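Local coordinates for protein putative mannose-1-phosphate guanylyl transferase (Thermus thermophilus, PDB 2CU2) that probably catalyses the transfer of a guanylyl group from GTP to mannose 1-phosphate, yielding GDP-mannose, at residues M1-G13 against K97-D109. Numbering follows the deposited sequence.
With SO4 (sulfate ion), chain B.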
loop_
_atom_site.group_PDB
_atom_site.type_symbol
_atom_site.label_atom_id
_atom_site.label_comp_id
_atom_site.label_asym_id
_atom_site.label_seq_id
_atom_site.Cartn_x
_atom_site.Cartn_y
_atom_site.Cartn_z
ATOM N N MET A 1 49.343 5.839 -10.286
ATOM C CA MET A 1 49.538 5.780 -11.732
ATOM C C MET A 1 48.273 6.189 -12.488
ATOM O O MET A 1 47.277 6.614 -11.921
ATOM C CB MET A 1 49.920 4.347 -12.109
ATOM C CG MET A 1 49.957 3.408 -10.902
ATOM S SD MET A 1 50.198 1.698 -11.395
ATOM C CE MET A 1 51.952 1.782 -11.795
ATOM N N LYS A 2 48.355 6.087 -13.828
ATOM C CA LYS A 2 47.163 6.314 -14.631
ATOM C C LYS A 2 46.196 5.133 -14.512
ATOM O O LYS A 2 46.396 4.073 -15.090
ATOM C CB LYS A 2 47.584 6.493 -16.093
ATOM C CG LYS A 2 46.406 6.885 -16.990
ATOM C CD LYS A 2 46.852 7.553 -18.292
ATOM C CE LYS A 2 45.779 8.481 -18.872
ATOM N NZ LYS A 2 46.040 8.716 -20.292
ATOM N N THR A 3 45.171 5.388 -13.707
ATOM C CA THR A 3 44.151 4.395 -13.429
ATOM C C THR A 3 42.793 4.802 -13.987
ATOM O O THR A 3 42.352 5.939 -13.823
ATOM C CB THR A 3 43.994 4.165 -11.912
ATOM O OG1 THR A 3 45.239 3.724 -11.360
ATOM C CG2 THR A 3 42.922 3.109 -11.642
ATOM N N TYR A 4 42.143 3.869 -14.668
ATOM C CA TYR A 4 40.815 4.116 -15.199
ATOM C C TYR A 4 39.855 3.303 -14.343
ATOM O O TYR A 4 40.249 2.316 -13.722
ATOM C CB TYR A 4 40.717 3.689 -16.669
ATOM C CG TYR A 4 40.915 4.835 -17.640
ATOM C CD1 TYR A 4 42.136 5.511 -17.719
ATOM C CD2 TYR A 4 39.867 5.276 -18.447
ATOM C CE1 TYR A 4 42.304 6.598 -18.574
ATOM C CE2 TYR A 4 40.026 6.363 -19.304
ATOM C CZ TYR A 4 41.245 7.018 -19.361
ATOM O OH TYR A 4 41.393 8.099 -20.196
ATOM N N ALA A 5 38.601 3.720 -14.303
ATOM C CA ALA A 5 37.605 3.018 -13.519
ATOM C C ALA A 5 36.406 2.691 -14.390
ATOM O O ALA A 5 35.897 3.553 -15.105
ATOM C CB ALA A 5 37.174 3.879 -12.332
ATOM N N LEU A 6 35.979 1.433 -14.346
ATOM C CA LEU A 6 34.812 1.001 -15.097
ATOM C C LEU A 6 33.687 0.795 -14.089
ATOM O O LEU A 6 33.784 -0.057 -13.202
ATOM C CB LEU A 6 35.067 -0.319 -15.831
ATOM C CG LEU A 6 33.797 -0.892 -16.480
ATOM C CD1 LEU A 6 33.417 -0.033 -17.687
ATOM C CD2 LEU A 6 34.009 -2.336 -16.906
ATOM N N VAL A 7 32.629 1.582 -14.226
ATOM C CA VAL A 7 31.458 1.463 -13.366
ATOM C C VAL A 7 30.304 0.778 -14.097
ATOM O O VAL A 7 29.686 1.322 -15.004
ATOM C CB VAL A 7 31.042 2.867 -12.928
ATOM C CG1 VAL A 7 29.798 2.790 -12.044
ATOM C CG2 VAL A 7 32.169 3.521 -12.149
ATOM N N MET A 8 30.047 -0.478 -13.695
ATOM C CA MET A 8 29.020 -1.252 -14.377
ATOM C C MET A 8 27.626 -0.986 -13.808
ATOM O O MET A 8 27.316 -1.287 -12.663
ATOM C CB MET A 8 29.371 -2.734 -14.236
ATOM C CG MET A 8 30.771 -3.051 -14.769
ATOM S SD MET A 8 31.121 -4.815 -14.766
ATOM C CE MET A 8 31.120 -5.063 -12.984
ATOM N N ALA A 9 26.785 -0.353 -14.648
ATOM C CA ALA A 9 25.402 -0.121 -14.250
ATOM C C ALA A 9 24.459 -1.091 -14.965
ATOM O O ALA A 9 24.371 -1.135 -16.185
ATOM C CB ALA A 9 25.038 1.321 -14.608
ATOM N N GLY A 10 23.771 -1.921 -14.158
ATOM C CA GLY A 10 22.863 -2.900 -14.746
ATOM C C GLY A 10 21.905 -3.486 -13.709
ATOM O O GLY A 10 21.809 -3.038 -12.575
ATOM N N GLY A 11 21.148 -4.507 -14.152
ATOM C CA GLY A 11 20.175 -5.125 -13.261
ATOM C C GLY A 11 18.792 -4.490 -13.424
ATOM O O GLY A 11 18.609 -3.293 -13.253
ATOM N N ARG A 12 17.750 -5.211 -13.817
ATOM C CA ARG A 12 16.376 -4.723 -13.803
ATOM C C ARG A 12 15.911 -4.451 -12.376
ATOM O O ARG A 12 15.142 -3.524 -12.132
ATOM C CB ARG A 12 15.432 -5.750 -14.437
ATOM C CG ARG A 12 15.788 -6.168 -15.854
ATOM C CD ARG A 12 14.836 -7.253 -16.352
ATOM N NE ARG A 12 15.217 -7.756 -17.670
ATOM C CZ ARG A 12 15.137 -7.050 -18.793
ATOM N NH1 ARG A 12 14.684 -5.801 -18.764
ATOM N NH2 ARG A 12 15.519 -7.589 -19.948
ATOM N N GLY A 13 16.380 -5.270 -11.436
ATOM C CA GLY A 13 15.976 -5.108 -10.053
ATOM C C GLY A 13 14.493 -5.407 -9.913
ATOM O O GLY A 13 13.748 -4.638 -9.304
ATOM N N LYS A 97 43.801 1.476 -25.179
ATOM C CA LYS A 97 44.142 2.553 -26.102
ATOM C C LYS A 97 44.183 3.919 -25.412
ATOM O O LYS A 97 44.569 4.928 -25.985
ATOM C CB LYS A 97 43.139 2.557 -27.257
ATOM C CG LYS A 97 41.706 2.827 -26.797
ATOM C CD LYS A 97 40.675 2.223 -27.752
ATOM C CE LYS A 97 39.590 3.225 -28.159
ATOM N NZ LYS A 97 38.343 2.514 -28.433
ATOM N N GLU A 98 43.724 3.935 -24.146
ATOM C CA GLU A 98 43.893 5.141 -23.346
ATOM C C GLU A 98 45.262 5.139 -22.657
ATOM O O GLU A 98 45.718 6.126 -22.095
ATOM C CB GLU A 98 42.778 5.192 -22.298
ATOM C CG GLU A 98 41.505 5.857 -22.826
ATOM C CD GLU A 98 41.859 7.164 -23.501
ATOM O OE1 GLU A 98 42.761 7.843 -23.030
ATOM O OE2 GLU A 98 41.216 7.498 -24.495
ATOM N N GLY A 99 45.900 3.953 -22.685
ATOM C CA GLY A 99 47.242 3.835 -22.124
ATOM C C GLY A 99 47.212 3.679 -20.603
ATOM O O GLY A 99 48.147 4.022 -19.892
ATOM N N ALA A 100 46.071 3.173 -20.103
ATOM C CA ALA A 100 45.921 3.026 -18.659
ATOM C C ALA A 100 46.819 1.919 -18.104
ATOM O O ALA A 100 47.003 0.870 -18.705
ATOM C CB ALA A 100 44.455 2.705 -18.363
ATOM N N GLU A 101 47.387 2.178 -16.932
ATOM C CA GLU A 101 48.259 1.210 -16.268
ATOM C C GLU A 101 47.445 0.330 -15.329
ATOM O O GLU A 101 47.876 -0.756 -14.942
ATOM C CB GLU A 101 49.328 1.931 -15.450
ATOM C CG GLU A 101 50.351 2.688 -16.270
ATOM C CD GLU A 101 51.069 3.736 -15.446
ATOM O OE1 GLU A 101 50.594 4.891 -15.414
ATOM O OE2 GLU A 101 52.098 3.402 -14.823
ATOM N N ARG A 102 46.269 0.816 -14.955
ATOM C CA ARG A 102 45.399 0.083 -14.053
ATOM C C ARG A 102 43.938 0.302 -14.402
ATOM O O ARG A 102 43.538 1.400 -14.808
ATOM C CB ARG A 102 45.627 0.538 -12.607
ATOM C CG ARG A 102 46.958 0.142 -12.004
ATOM C CD ARG A 102 46.961 -1.316 -11.588
ATOM N NE ARG A 102 48.174 -1.661 -10.849
ATOM C CZ ARG A 102 49.362 -1.872 -11.409
ATOM N NH1 ARG A 102 49.500 -1.779 -12.725
ATOM N NH2 ARG A 102 50.411 -2.165 -10.650
ATOM N N LEU A 103 43.144 -0.750 -14.253
ATOM C CA LEU A 103 41.716 -0.648 -14.495
ATOM C C LEU A 103 40.992 -1.191 -13.268
ATOM O O LEU A 103 41.250 -2.305 -12.809
ATOM C CB LEU A 103 41.286 -1.433 -15.741
ATOM C CG LEU A 103 39.773 -1.389 -15.977
ATOM C CD1 LEU A 103 39.320 0.052 -16.187
ATOM C CD2 LEU A 103 39.401 -2.260 -17.171
ATOM N N LEU A 104 40.091 -0.377 -12.740
ATOM C CA LEU A 104 39.311 -0.744 -11.576
ATOM C C LEU A 104 37.904 -1.056 -12.098
ATOM O O LEU A 104 37.347 -0.291 -12.886
ATOM C CB LEU A 104 39.299 0.443 -10.614
ATOM C CG LEU A 104 39.200 0.231 -9.109
ATOM C CD1 LEU A 104 40.095 -0.916 -8.659
ATOM C CD2 LEU A 104 39.603 1.537 -8.433
ATOM N N VAL A 105 37.349 -2.192 -11.697
ATOM C CA VAL A 105 36.014 -2.574 -12.141
ATOM C C VAL A 105 35.080 -2.679 -10.943
ATOM O O VAL A 105 35.355 -3.418 -9.998
ATOM C CB VAL A 105 36.036 -3.935 -12.877
ATOM C CG1 VAL A 105 34.618 -4.424 -13.111
ATOM C CG2 VAL A 105 36.770 -3.799 -14.199
ATOM N N LEU A 106 33.974 -1.943 -10.976
ATOM C CA LEU A 106 33.035 -1.992 -9.865
ATOM C C LEU A 106 31.565 -1.848 -10.235
ATOM O O LEU A 106 31.206 -1.156 -11.191
ATOM C CB LEU A 106 33.386 -0.921 -8.833
ATOM C CG LEU A 106 33.566 0.491 -9.384
ATOM C CD1 LEU A 106 32.572 1.438 -8.739
ATOM C CD2 LEU A 106 34.985 0.943 -9.117
ATOM N N PRO A 107 30.684 -2.514 -9.471
ATOM C CA PRO A 107 29.238 -2.420 -9.621
ATOM C C PRO A 107 28.704 -1.108 -9.046
ATOM O O PRO A 107 29.264 -0.520 -8.131
ATOM C CB PRO A 107 28.621 -3.605 -8.890
ATOM C CG PRO A 107 29.611 -4.025 -7.814
ATOM C CD PRO A 107 30.986 -3.411 -8.362
ATOM N N ALA A 108 27.596 -0.633 -9.648
ATOM C CA ALA A 108 27.025 0.627 -9.206
ATOM C C ALA A 108 25.745 0.398 -8.403
ATOM O O ALA A 108 25.066 1.324 -7.984
ATOM C CB ALA A 108 26.726 1.472 -10.445
ATOM N N ASP A 109 25.399 -0.888 -8.223
ATOM C CA ASP A 109 24.156 -1.188 -7.523
ATOM C C ASP A 109 24.394 -1.826 -6.151
ATOM O O ASP A 109 23.639 -2.668 -5.691
ATOM C CB ASP A 109 23.302 -2.100 -8.411
ATOM C CG ASP A 109 23.991 -3.450 -8.600
ATOM O OD1 ASP A 109 25.183 -3.448 -8.914
ATOM O OD2 ASP A 109 23.321 -4.476 -8.505
HETATM S S SO4 B . 16.539 -9.315 -10.253
HETATM O O1 SO4 B . 15.760 -10.576 -10.391
HETATM O O2 SO4 B . 16.385 -8.494 -11.486
HETATM O O3 SO4 B . 17.978 -9.641 -10.050
HETATM O O4 SO4 B . 16.037 -8.541 -9.081
HETATM O O HOH W 1 23.128 -5.653 -11.036
#
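Leu6 and Val105 lie side by side on one face of two parallel strands, Leu6 CD2 4.1 Å from Val105 CG2, while the bent chain of Met8 brings its CE to 3.6 Å from Val105 CG1. On the face under helix 37-45, Val7 splits its methyls: CG1, anti to the backbone N (chi1 179°), meets Ala108 CB, and CG2 meets Leu106 CD1. Regular parallel pairing runs from Tyr4 N to Arg102 O through Ala108 N to Met8 O, with a short 2.6 Å bond from Leu6 N to Leu104 O. Farther out, Glu98 CB sits over one face of the Tyr4 ring, a CH-pi contact 4.2 Å from the centroid. Met1 SD rests 3.7 Å above the centre of the Arg102 guanidinium, whose NE donates a hydrogen bond to Leu126 O and NH1 another to Glu101 O; an alanine here would probably leave the Met1 sulfur without its flat support and the Leu126 carbonyl without its donor. Lys2 O takes two donors, Glu101 N and Arg102 N, and Lys2 N returns a bond to Glu101 OE1. Between strands 54-59 and 184-192, this pair belongs to the Rossmann-like sheet of a GT-A nucleotidyltransferase, strand 3-8 leading into the family's glycine-rich loop.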